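Local coordinates for protein 2-hydroxyisobutyryl-CoA synthetase (Aquincola tertiaricarbonis, PDB 6HDY) that belongs to the AMP-binding enzymes of the ANL clan, built of a large N-terminal part followed by a smaller C-terminal domain, at residues Arg153-Gly157 with Met158-Pro162; Cys299-Asp302 with Ile303-Glu307; Leu362-Gly365 with Ile366-Arg369; Glu379-Tyr382 with Pro383-Asp387; Ala389-Met393 with Ser394-Gly398. All coordinates share one frame; numbering follows the deposited sequence.

Interaction 1 (Arg153-Gly157 with Met158-Pro162); sequences RIMWG and MGIRP
Met155 and Ile160 make the apolar centre of this helix end. CB of Met155 lies 3.9 Å from CD1 of Ile160, and the thioether chain, bent at chi3 (62°), carries its CE to the same methyl. Phe248 of strand 246-249 touches both side chains. Farther out, CZ3 of Trp156 packs 3.7 Å from CD of Pro162. Between these patches helix 141-157 closes in a Schellman motif: Gly159 takes a positive phi (82°), Gly159 N donates to Trp156 O at 2.9 Å, and Ile160 N reaches Met155 O at 3.1 Å. Met155 O also accepts Met158 N, which approaches from the opposite face of the carbonyl plane. Beyond the motif, the guanidinium of Arg161 is stacked flat on the indole of Trp156, with planes only 9° apart. Its CZ stands 3.7 Å from the centroid of the Trp156 five-membered ring, a cation-pi contact, while CD covers the six-membered ring in a CH-pi contact. NH1 of Arg161 donates within its own plane to Trp156 O at 2.8 Å, meeting a lone pair, and also to Ile160 O at 3.1 Å. The indole N-H is taken up elsewhere: Trp156 NE1 is hydrogen-bonded to Ser31 O.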
# COMPACT_ATOMS: atom_id res chain seq x y z
N ARG A 153 -2.10 -20.19 -7.19
CA ARG A 153 -2.70 -21.52 -7.28
C ARG A 153 -4.17 -21.54 -6.82
O ARG A 153 -5.05 -22.01 -7.55
CB ARG A 153 -1.84 -22.51 -6.48
CG ARG A 153 -2.52 -23.83 -6.15
CD ARG A 153 -1.53 -24.78 -5.58
NE ARG A 153 -2.17 -26.00 -5.09
CZ ARG A 153 -1.62 -26.83 -4.21
NH1 ARG A 153 -0.40 -26.60 -3.75
NH2 ARG A 153 -2.28 -27.91 -3.81
N ILE A 154 -4.42 -21.00 -5.62
CA ILE A 154 -5.73 -20.92 -4.97
C ILE A 154 -6.63 -19.89 -5.71
O ILE A 154 -7.82 -20.10 -5.80
CB ILE A 154 -5.51 -20.60 -3.46
CG1 ILE A 154 -4.77 -21.76 -2.76
CG2 ILE A 154 -6.83 -20.31 -2.76
CD1 ILE A 154 -4.02 -21.37 -1.51
N MET A 155 -6.05 -18.78 -6.23
CA MET A 155 -6.82 -17.77 -6.98
C MET A 155 -7.30 -18.37 -8.32
O MET A 155 -8.39 -18.07 -8.79
CB MET A 155 -5.99 -16.49 -7.18
CG MET A 155 -6.00 -15.57 -5.97
SD MET A 155 -4.77 -14.22 -6.10
CE MET A 155 -5.38 -13.38 -7.54
N TRP A 156 -6.47 -19.25 -8.92
CA TRP A 156 -6.81 -20.00 -10.13
C TRP A 156 -8.02 -20.90 -9.79
O TRP A 156 -8.95 -21.00 -10.59
CB TRP A 156 -5.60 -20.82 -10.61
CG TRP A 156 -5.90 -21.68 -11.81
CD1 TRP A 156 -6.61 -22.83 -11.83
CD2 TRP A 156 -5.48 -21.44 -13.16
NE1 TRP A 156 -6.73 -23.29 -13.12
CE2 TRP A 156 -6.03 -22.47 -13.96
CE3 TRP A 156 -4.71 -20.44 -13.78
CZ2 TRP A 156 -5.81 -22.56 -15.33
CZ3 TRP A 156 -4.50 -20.52 -15.15
CH2 TRP A 156 -5.06 -21.56 -15.91
N GLY A 157 -8.01 -21.47 -8.58
CA GLY A 157 -9.11 -22.29 -8.07
C GLY A 157 -10.44 -21.56 -7.97
O GLY A 157 -11.50 -22.20 -7.97
N MET A 158 -10.39 -20.21 -7.86
CA MET A 158 -11.55 -19.33 -7.80
C MET A 158 -11.99 -18.90 -9.22
O MET A 158 -12.94 -18.12 -9.37
CB MET A 158 -11.27 -18.11 -6.94
CG MET A 158 -10.80 -18.44 -5.54
SD MET A 158 -10.43 -16.92 -4.61
CE MET A 158 -10.30 -17.59 -2.90
N GLY A 159 -11.31 -19.44 -10.23
CA GLY A 159 -11.58 -19.11 -11.63
C GLY A 159 -10.93 -17.84 -12.12
O GLY A 159 -11.27 -17.36 -13.21
N ILE A 160 -10.00 -17.25 -11.31
CA ILE A 160 -9.23 -16.05 -11.68
C ILE A 160 -8.12 -16.50 -12.64
O ILE A 160 -7.50 -17.55 -12.43
CB ILE A 160 -8.71 -15.21 -10.45
CG1 ILE A 160 -9.79 -15.05 -9.34
CG2 ILE A 160 -8.19 -13.83 -10.90
CD1 ILE A 160 -9.27 -14.51 -7.99
N ARG A 161 -7.91 -15.75 -13.72
CA ARG A 161 -6.98 -16.16 -14.77
C ARG A 161 -5.92 -15.16 -15.17
O ARG A 161 -6.14 -13.96 -15.00
CB ARG A 161 -7.80 -16.54 -16.03
CG ARG A 161 -8.69 -17.78 -15.87
CD ARG A 161 -7.88 -19.07 -15.75
NE ARG A 161 -8.74 -20.26 -15.61
CZ ARG A 161 -9.10 -20.80 -14.45
NH1 ARG A 161 -8.72 -20.24 -13.30
NH2 ARG A 161 -9.87 -21.87 -14.43
N PRO A 162 -4.82 -15.60 -15.85
CA PRO A 162 -3.85 -14.63 -16.39
C PRO A 162 -4.55 -13.59 -17.27
O PRO A 162 -5.48 -13.93 -18.02
CB PRO A 162 -2.91 -15.50 -17.24
CG PRO A 162 -2.97 -16.83 -16.60
CD PRO A 162 -4.40 -16.98 -16.16

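Interaction 2 (Cys299-Asp302 with Ile303-Glu307); sequences CWQD and IIYTE
Two torsions turn Gln301 back toward Thr306: chi1 (-68°) sets CG anti to the carbonyl carbon, and the chain bends at chi2 (-60°), so that an amide whose CB starts away from the strand ends beside it. OE1 of Gln301 accepts Thr306 N at 2.9 Å, with the donor tilted somewhat from the amide carbonyl plane. NE2 of Gln301 gives a nearly straight bond (168°) to Thr306 O at 3.0 Å, lying in that carbonyl's plane and on a lone pair. One flat amide thus takes both backbone groups of a single residue, as a hydrogen-bonded antiparallel neighbour would. The flanking Tyr305 and Glu307 instead pair through their backbones with strand 322-329, which leaves Thr306 to the other edge of strand 304-310. Along the flanks, NE2 of Gln301 also lies 3.5 Å from CD1 of Tyr305, and SG of Cys299 packs 4.0 Å from CG2 of Thr306. The bend itself begins with an inverse gamma turn centred on Trp300, whose O accepts Ile303 N at 3.1 Å; CB of Trp300 lies 4.1 Å from CD1 of Ile303. Since the residues in contact are buried, the paired amide bonds satisfy both backbone groups of Thr306 in the interior, and their two-point grip should fix which end of the Gln301 amide carries oxygen.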
# COMPACT_ATOMS: atom_id res chain seq x y z
N CYS A 299 -9.48 -26.74 3.13
CA CYS A 299 -8.21 -26.71 3.84
C CYS A 299 -7.19 -27.27 2.87
O CYS A 299 -7.12 -28.48 2.72
CB CYS A 299 -8.27 -27.55 5.11
SG CYS A 299 -9.54 -27.03 6.28
N TRP A 300 -6.41 -26.39 2.21
CA TRP A 300 -5.37 -26.79 1.27
C TRP A 300 -4.17 -27.33 2.07
O TRP A 300 -3.19 -26.64 2.30
CB TRP A 300 -5.00 -25.60 0.37
CG TRP A 300 -6.13 -25.10 -0.47
CD1 TRP A 300 -7.28 -24.51 -0.04
CD2 TRP A 300 -6.18 -25.07 -1.91
NE1 TRP A 300 -8.07 -24.16 -1.11
CE2 TRP A 300 -7.41 -24.47 -2.27
CE3 TRP A 300 -5.30 -25.47 -2.93
CZ2 TRP A 300 -7.79 -24.26 -3.61
CZ3 TRP A 300 -5.67 -25.28 -4.26
CH2 TRP A 300 -6.90 -24.68 -4.59
N GLN A 301 -4.33 -28.59 2.52
CA GLN A 301 -3.48 -29.34 3.44
C GLN A 301 -2.00 -29.46 3.08
O GLN A 301 -1.16 -29.52 3.99
CB GLN A 301 -4.07 -30.74 3.68
CG GLN A 301 -5.40 -30.73 4.46
CD GLN A 301 -5.32 -30.13 5.84
OE1 GLN A 301 -5.21 -28.90 6.02
NE2 GLN A 301 -5.43 -30.96 6.86
N ASP A 302 -1.67 -29.54 1.78
CA ASP A 302 -0.27 -29.64 1.31
C ASP A 302 0.44 -28.28 1.24
O ASP A 302 1.64 -28.23 0.90
CB ASP A 302 -0.19 -30.39 -0.03
CG ASP A 302 -1.12 -29.83 -1.07
OD1 ASP A 302 -2.33 -30.10 -0.99
OD2 ASP A 302 -0.64 -29.07 -1.94
N ILE A 303 -0.28 -27.18 1.55
CA ILE A 303 0.29 -25.83 1.62
C ILE A 303 0.58 -25.53 3.11
O ILE A 303 1.71 -25.23 3.47
CB ILE A 303 -0.59 -24.75 0.91
CG1 ILE A 303 -0.66 -25.00 -0.62
CG2 ILE A 303 -0.05 -23.32 1.23
CD1 ILE A 303 -1.63 -24.13 -1.44
N ILE A 304 -0.45 -25.67 3.97
CA ILE A 304 -0.42 -25.53 5.43
C ILE A 304 -1.33 -26.63 5.97
O ILE A 304 -2.45 -26.80 5.49
CB ILE A 304 -0.87 -24.10 5.92
CG1 ILE A 304 0.24 -23.06 5.68
CG2 ILE A 304 -1.39 -24.08 7.40
CD1 ILE A 304 -0.23 -21.62 5.75
N TYR A 305 -0.85 -27.36 6.98
CA TYR A 305 -1.60 -28.43 7.62
C TYR A 305 -2.56 -27.87 8.68
O TYR A 305 -2.12 -27.39 9.74
CB TYR A 305 -0.62 -29.49 8.19
CG TYR A 305 -1.29 -30.65 8.89
CD1 TYR A 305 -2.30 -31.40 8.26
CD2 TYR A 305 -0.93 -31.01 10.19
CE1 TYR A 305 -2.92 -32.46 8.91
CE2 TYR A 305 -1.53 -32.09 10.84
CZ TYR A 305 -2.52 -32.81 10.19
OH TYR A 305 -3.11 -33.87 10.84
N THR A 306 -3.86 -27.88 8.37
CA THR A 306 -4.91 -27.40 9.28
C THR A 306 -5.44 -28.57 10.13
O THR A 306 -5.77 -29.65 9.59
CB THR A 306 -6.05 -26.69 8.51
OG1 THR A 306 -5.55 -25.58 7.77
CG2 THR A 306 -7.19 -26.21 9.43
N GLU A 307 -5.57 -28.34 11.45
CA GLU A 307 -6.13 -29.27 12.41
C GLU A 307 -7.26 -28.56 13.15
O GLU A 307 -7.05 -27.49 13.71
CB GLU A 307 -5.09 -29.68 13.44
CG GLU A 307 -3.85 -30.35 12.90
CD GLU A 307 -2.79 -30.50 13.98
OE1 GLU A 307 -2.06 -29.51 14.22
OE2 GLU A 307 -2.77 -31.54 14.66

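Interaction 3 (Leu362-Gly365 with Ile366-Arg369); sequences LPQG and IFGR. With 8LQ ([[(2~{R},3~{S},4~{R},5~{R})-5-(6-aminopurin-9-yl)-3,4-bis(oxidanyl)oxolan-2-yl]methoxy-oxidanyl-phosphoryl] (3~{S})-3-oxidanylbutanoate), chain C.
Gln364 and Ile366 share one water between their backbone oxygens: it donates to Gln364 O at 2.9 Å and to Ile366 O at 2.9 Å, bridging the residues on either side of Gly365. The bridge spans the exit of a type I beta turn, Leu362 to Gly365, closed by Gly365 N bonding to Leu362 O at 3.1 Å. Gly365 leaves that turn with a positive phi (59°), and its O is bonded to Thr346 OG1 of strand 340-347. Two side-chain pairs straddle the corner. Leu362 and Ile366 run side by side in the same direction, with CD1 of Leu362 lying 4.0 Å from CG1 of Ile366, and both rest against Met297 and Thr346. Gln364 meets Phe367 instead, its CB 3.6 Å from ring atom CE1 of Phe367 and its amide turned 55° from the ring plane; Arg322 adds a cation-pi contact to the same ring. Strand 366-369 then enters the ligand pocket. The CG2 branch of Ile366 comes 3.7 Å from C2 of the bound 8LQ, and Ile366 O lies 3.3 Å from the same C2. NH2 of Arg369 stands 2.8 Å from the ribose O3' of 8LQ, which lies over a face of the guanidinium and not in its plane; O2' is over the same face, farther off. Asp344 and Lys466 also bind this ligand. Chemically, a backbone bond closes the turn, and carbon contacts and a water flank it, consistent with a corner that places the apolar branch and carbonyl of Ile366 at the adenine while Arg369 reaches the ribose.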
# COMPACT_ATOMS: atom_id res chain seq x y z
N LEU A 362 -14.44 -26.36 5.59
CA LEU A 362 -15.06 -25.52 6.61
C LEU A 362 -16.33 -25.02 5.89
O LEU A 362 -16.31 -23.96 5.25
CB LEU A 362 -14.13 -24.37 7.04
CG LEU A 362 -12.68 -24.74 7.42
CD1 LEU A 362 -11.89 -23.51 7.86
CD2 LEU A 362 -12.63 -25.82 8.51
N PRO A 363 -17.43 -25.83 5.92
CA PRO A 363 -18.65 -25.49 5.15
C PRO A 363 -19.32 -24.16 5.44
O PRO A 363 -20.08 -23.65 4.60
CB PRO A 363 -19.60 -26.65 5.48
CG PRO A 363 -18.75 -27.74 5.94
CD PRO A 363 -17.61 -27.11 6.64
N GLN A 364 -19.09 -23.62 6.66
CA GLN A 364 -19.67 -22.36 7.11
C GLN A 364 -18.58 -21.35 7.44
O GLN A 364 -18.82 -20.35 8.14
CB GLN A 364 -20.58 -22.65 8.32
CG GLN A 364 -21.88 -23.34 7.93
CD GLN A 364 -22.29 -24.39 8.92
OE1 GLN A 364 -22.68 -24.10 10.05
NE2 GLN A 364 -22.23 -25.65 8.50
N GLY A 365 -17.40 -21.60 6.88
CA GLY A 365 -16.19 -20.81 7.10
C GLY A 365 -15.85 -20.81 8.58
O GLY A 365 -16.04 -21.81 9.28
N ILE A 366 -15.43 -19.65 9.07
CA ILE A 366 -15.01 -19.46 10.45
C ILE A 366 -15.99 -18.50 11.10
O ILE A 366 -16.25 -17.41 10.58
CB ILE A 366 -13.50 -19.02 10.48
CG1 ILE A 366 -12.60 -20.19 10.02
CG2 ILE A 366 -13.08 -18.46 11.88
CD1 ILE A 366 -11.25 -19.84 9.60
N PHE A 367 -16.56 -18.94 12.24
CA PHE A 367 -17.59 -18.24 12.99
C PHE A 367 -17.11 -16.97 13.69
O PHE A 367 -17.88 -16.01 13.82
CB PHE A 367 -18.26 -19.20 14.00
CG PHE A 367 -18.68 -20.54 13.43
CD1 PHE A 367 -19.49 -20.61 12.30
CD2 PHE A 367 -18.29 -21.72 14.04
CE1 PHE A 367 -19.90 -21.84 11.79
CE2 PHE A 367 -18.69 -22.96 13.52
CZ PHE A 367 -19.49 -23.01 12.40
N GLY A 368 -15.87 -16.97 14.13
CA GLY A 368 -15.27 -15.85 14.83
C GLY A 368 -14.22 -16.30 15.82
O GLY A 368 -13.91 -17.49 15.89
N ARG A 369 -13.66 -15.34 16.56
CA ARG A 369 -12.64 -15.55 17.60
C ARG A 369 -13.37 -15.98 18.87
O ARG A 369 -14.36 -15.34 19.25
CB ARG A 369 -11.87 -14.23 17.83
CG ARG A 369 -10.53 -14.39 18.53
CD ARG A 369 -9.49 -13.44 17.97
NE ARG A 369 -8.44 -14.16 17.24
CZ ARG A 369 -7.57 -13.58 16.42
NH1 ARG A 369 -7.63 -12.27 16.19
NH2 ARG A 369 -6.65 -14.31 15.79
N9 8LQ C . -10.39 -14.00 10.02
C8 8LQ C . -9.55 -13.86 8.98
N7 8LQ C . -10.12 -14.37 7.89
C5 8LQ C . -11.32 -14.86 8.25
C6 8LQ C . -12.33 -15.43 7.57
N6 8LQ C . -12.17 -15.64 6.27
N1 8LQ C . -13.47 -15.81 8.17
C2 8LQ C . -13.66 -15.59 9.54
N3 8LQ C . -12.63 -14.94 10.21
C4 8LQ C . -11.48 -14.62 9.57
CAA 8LQ C . -4.10 -11.64 6.58
CAZ 8LQ C . -5.51 -12.23 6.32
OAE 8LQ C . -6.39 -11.21 5.87
CAL 8LQ C . -6.12 -12.88 7.58
CAS 8LQ C . -6.16 -11.88 8.74
OAC 8LQ C . -7.04 -11.02 8.78
OAQ 8LQ C . -5.12 -11.98 9.65
PBC 8LQ C . -5.12 -11.24 11.07
OAH 8LQ C . -5.12 -9.69 10.71
OAD 8LQ C . -4.00 -11.63 11.93
O5' 8LQ C . -6.49 -11.67 11.73
C5' 8LQ C . -6.75 -13.07 11.81
C4' 8LQ C . -8.10 -13.30 12.43
O4' 8LQ C . -9.12 -12.67 11.61
C3' 8LQ C . -8.37 -14.74 12.35
O3' 8LQ C . -7.80 -15.43 13.50
C2' 8LQ C . -9.90 -14.75 12.36
O2' 8LQ C . -10.44 -14.46 13.72
C1' 8LQ C . -10.21 -13.59 11.45
O HOH W 1 -18.74 -17.68 9.18

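Interaction 4 (Glu379-Tyr382 with Pro383-Asp387); sequences ENIY and PSEID
Glu385 reaches back from the first turn of its helix to Tyr382. CB lies 3.4 Å from Tyr382 O, and CG passes the same oxygen at 3.8 Å. The chain is extended beyond CG (chi2 169°), which carries the carboxylate past that carbonyl to the peptide N-H of Tyr382. CD of Glu385 comes within 3.7 Å of Tyr382 N, and OE1 of Glu385 then accepts Tyr382 N at 2.8 Å in a nearly straight bond (169°), although the N-H comes from above the carboxylate plane. The same oxygen also rests 3.6 Å from CG2 of Ile381. In return, Glu385 N donates to Tyr382 O at 2.9 Å, so the two residues hold each other through both backbone groups of Tyr382. This recalls the glutamate arm of a capping box, but the returning bond is made by a backbone oxygen and not by a side chain. A carboxylate beside the N-terminal turn would probably also be favoured by the helix dipole. Next to the polar exchange, CG2 of Ile381 meets CD1 of Ile386 at 3.8 Å, the two side chains crossing at about a right angle, and CB of Tyr382 lies 3.9 Å from CD of Pro383. The chain here turns sharply: the axes of strand 379-381 and helix segment 383-387 are 76° apart. Strand 379-381 pairs antiparallel with 374-376, whose Phe374 touches Ile381, Pro383 and Ile386, while Leu446 of helix 428-446 covers Ile381, Glu385 and Ile386. Ile402 of strand 399-403 packs against Pro383 and Ile386.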
# COMPACT_ATOMS: atom_id res chain seq x y z
N GLU A 379 -26.58 -18.39 27.55
CA GLU A 379 -26.53 -18.67 26.12
C GLU A 379 -25.30 -18.04 25.46
O GLU A 379 -25.07 -16.83 25.60
CB GLU A 379 -27.85 -18.28 25.45
CG GLU A 379 -28.37 -19.30 24.45
CD GLU A 379 -28.66 -20.69 24.98
OE1 GLU A 379 -29.39 -20.80 25.99
OE2 GLU A 379 -28.17 -21.67 24.38
N ASN A 380 -24.48 -18.87 24.78
CA ASN A 380 -23.24 -18.45 24.10
C ASN A 380 -23.52 -17.86 22.73
O ASN A 380 -24.09 -18.53 21.86
CB ASN A 380 -22.26 -19.62 24.01
CG ASN A 380 -21.66 -20.04 25.34
OD1 ASN A 380 -21.86 -19.40 26.39
ND2 ASN A 380 -20.89 -21.12 25.31
N ILE A 381 -23.13 -16.58 22.54
CA ILE A 381 -23.40 -15.87 21.29
C ILE A 381 -22.13 -15.30 20.66
O ILE A 381 -21.35 -14.63 21.33
CB ILE A 381 -24.48 -14.74 21.50
CG1 ILE A 381 -25.75 -15.26 22.21
CG2 ILE A 381 -24.84 -14.04 20.17
CD1 ILE A 381 -26.34 -14.27 23.13
N TYR A 382 -21.98 -15.53 19.33
CA TYR A 382 -20.91 -14.97 18.52
C TYR A 382 -21.46 -13.74 17.78
O TYR A 382 -22.59 -13.81 17.29
CB TYR A 382 -20.35 -16.01 17.54
CG TYR A 382 -19.29 -16.87 18.18
CD1 TYR A 382 -19.63 -17.97 18.96
CD2 TYR A 382 -17.94 -16.54 18.07
CE1 TYR A 382 -18.65 -18.74 19.59
CE2 TYR A 382 -16.95 -17.31 18.68
CZ TYR A 382 -17.31 -18.41 19.44
OH TYR A 382 -16.35 -19.17 20.07
N PRO A 383 -20.72 -12.61 17.71
CA PRO A 383 -21.25 -11.42 17.00
C PRO A 383 -21.75 -11.68 15.57
O PRO A 383 -22.69 -11.01 15.12
CB PRO A 383 -20.07 -10.45 17.03
CG PRO A 383 -19.29 -10.84 18.23
CD PRO A 383 -19.38 -12.33 18.27
N SER A 384 -21.14 -12.67 14.88
CA SER A 384 -21.49 -13.06 13.52
C SER A 384 -22.91 -13.63 13.39
O SER A 384 -23.49 -13.57 12.30
CB SER A 384 -20.46 -14.02 12.93
OG SER A 384 -20.46 -15.25 13.64
N GLU A 385 -23.46 -14.19 14.50
CA GLU A 385 -24.82 -14.77 14.52
C GLU A 385 -25.87 -13.65 14.45
O GLU A 385 -26.87 -13.79 13.75
CB GLU A 385 -25.03 -15.65 15.76
CG GLU A 385 -24.15 -16.89 15.80
CD GLU A 385 -24.14 -17.64 17.13
OE1 GLU A 385 -24.07 -16.98 18.19
OE2 GLU A 385 -24.17 -18.89 17.11
N ILE A 386 -25.58 -12.51 15.12
CA ILE A 386 -26.40 -11.29 15.14
C ILE A 386 -26.34 -10.61 13.77
O ILE A 386 -27.39 -10.23 13.23
CB ILE A 386 -25.97 -10.35 16.30
CG1 ILE A 386 -26.35 -10.97 17.66
CG2 ILE A 386 -26.53 -8.92 16.14
CD1 ILE A 386 -25.50 -10.56 18.81
N ASP A 387 -25.12 -10.50 13.19
CA ASP A 387 -24.89 -9.93 11.87
C ASP A 387 -25.68 -10.71 10.83
O ASP A 387 -26.34 -10.09 10.01
CB ASP A 387 -23.38 -9.96 11.53
CG ASP A 387 -23.00 -9.17 10.30
OD1 ASP A 387 -23.55 -8.07 10.10
OD2 ASP A 387 -22.11 -9.64 9.55

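Interaction 5 (Ala389-Met393 with Ser394-Gly398); sequences ALNQM and SGYGG
Leu390 lies across one face of the Tyr396 ring: its CB stands 3.8 Å from the ring centroid, only 13° off the normal, a CH-pi contact over the centre. The ring gets there because its CG is anti to the backbone N (chi1 172°), which swings the phenol back over the last turn of helix 383-391. The CD1 branch of Leu390 reaches 3.7 Å from CE1 of Tyr396, so a methyl as well as the methylene bears on this side, and the two side chains cross at about a right angle. Gly398 N covers the opposite face, nearer the rim. The chain can double back in this way through a type I beta turn from Met393 to Tyr396, closed by Tyr396 N bonding to Met393 O at 3.3 Å. It links the helix to the short strand 396-397 in the C-terminal domain. CB of Met393 lies 4.2 Å from CB of Tyr396, while the rest of the Met393 chain, bent at chi3, leads away; the side chain touches Arg441 of helix 428-446. Asn391 starts away from the turn, yet chi1 of -84° brings its amide round to set ND2 3.6 Å from CE2 of Tyr396. ND2 is bonded to Asp387 O in the preceding helical turn and also donates to a water at 2.9 Å. That water lies in the ring plane, at its edge, and is hydrogen-bonded to Tyr396 OH at 2.7 Å. The hydroxyl has His400 ND1 as a further partner, and Arg263 of helix 258-268 donates to Asn391 O.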
# COMPACT_ATOMS: atom_id res chain seq x y z
N ALA A 389 -28.44 -12.73 11.28
CA ALA A 389 -29.89 -12.60 11.48
C ALA A 389 -30.41 -11.27 10.96
O ALA A 389 -31.43 -11.25 10.27
CB ALA A 389 -30.24 -12.78 12.95
N LEU A 390 -29.68 -10.17 11.24
CA LEU A 390 -30.07 -8.83 10.79
C LEU A 390 -30.00 -8.64 9.27
O LEU A 390 -30.90 -8.02 8.70
CB LEU A 390 -29.24 -7.74 11.48
CG LEU A 390 -29.49 -7.50 12.96
CD1 LEU A 390 -28.61 -6.41 13.44
CD2 LEU A 390 -30.94 -7.08 13.24
N ASN A 391 -28.94 -9.19 8.62
CA ASN A 391 -28.71 -9.07 7.18
C ASN A 391 -29.73 -9.85 6.36
O ASN A 391 -29.86 -9.61 5.16
CB ASN A 391 -27.25 -9.45 6.80
CG ASN A 391 -26.29 -8.30 6.96
OD1 ASN A 391 -26.10 -7.48 6.05
ND2 ASN A 391 -25.70 -8.16 8.15
N GLN A 392 -30.48 -10.75 7.01
CA GLN A 392 -31.52 -11.55 6.36
C GLN A 392 -32.90 -10.88 6.45
O GLN A 392 -33.92 -11.50 6.11
CB GLN A 392 -31.53 -12.99 6.90
CG GLN A 392 -30.49 -13.86 6.19
CD GLN A 392 -30.39 -15.26 6.72
OE1 GLN A 392 -30.25 -15.50 7.92
NE2 GLN A 392 -30.39 -16.23 5.80
N MET A 393 -32.91 -9.59 6.85
CA MET A 393 -34.11 -8.75 7.01
C MET A 393 -34.08 -7.61 5.98
O MET A 393 -33.09 -6.86 5.92
CB MET A 393 -34.20 -8.16 8.43
CG MET A 393 -34.16 -9.18 9.54
SD MET A 393 -34.52 -8.42 11.14
CE MET A 393 -36.34 -8.07 10.93
N SER A 394 -35.17 -7.48 5.18
CA SER A 394 -35.30 -6.47 4.11
C SER A 394 -35.25 -5.01 4.61
O SER A 394 -34.77 -4.14 3.87
CB SER A 394 -36.57 -6.72 3.27
OG SER A 394 -37.75 -6.84 4.05
N GLY A 395 -35.74 -4.77 5.83
CA GLY A 395 -35.79 -3.46 6.48
C GLY A 395 -34.52 -3.01 7.18
O GLY A 395 -34.43 -1.85 7.60
N TYR A 396 -33.54 -3.91 7.33
CA TYR A 396 -32.24 -3.62 7.97
C TYR A 396 -31.37 -2.68 7.09
O TYR A 396 -31.20 -2.93 5.90
CB TYR A 396 -31.54 -4.94 8.29
CG TYR A 396 -30.11 -4.81 8.78
CD1 TYR A 396 -29.83 -4.29 10.04
CD2 TYR A 396 -29.04 -5.23 7.99
CE1 TYR A 396 -28.52 -4.20 10.50
CE2 TYR A 396 -27.73 -5.16 8.45
CZ TYR A 396 -27.47 -4.64 9.71
OH TYR A 396 -26.18 -4.52 10.15
N GLY A 397 -30.85 -1.61 7.71
CA GLY A 397 -30.08 -0.54 7.08
C GLY A 397 -28.62 -0.78 6.72
O GLY A 397 -28.00 0.09 6.09
N GLY A 398 -28.07 -1.93 7.11
CA GLY A 398 -26.69 -2.27 6.77
C GLY A 398 -25.67 -2.14 7.89
O GLY A 398 -24.53 -2.57 7.72
O HOH W 2 -24.14 -5.81 8.93

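Interactions 1, 2 and 3 are buried, whereas 4 and 5, which use the start and end of helix 383-391, are only partly buried. Interactions 1 and 2 touch directly in the N-terminal part: Arg153 makes a salt bridge to Asp302, and Ile154 packs on Ile303. Interaction 2 also meets interaction 3 through Cys299 and Leu362, and both reach the same antiparallel sheet. Interaction 3, the one in direct contact with the ligand, leads toward interaction 4, where Phe367 O and Ser384 OG probably share a hydrogen bond. Their chemistry differs accordingly: a cationic stack and a side-chain amide serve interactions 1 and 2, a carboxylate grips a helix start in interaction 4, and interactions 3 and 5 each include a bridging water of their own.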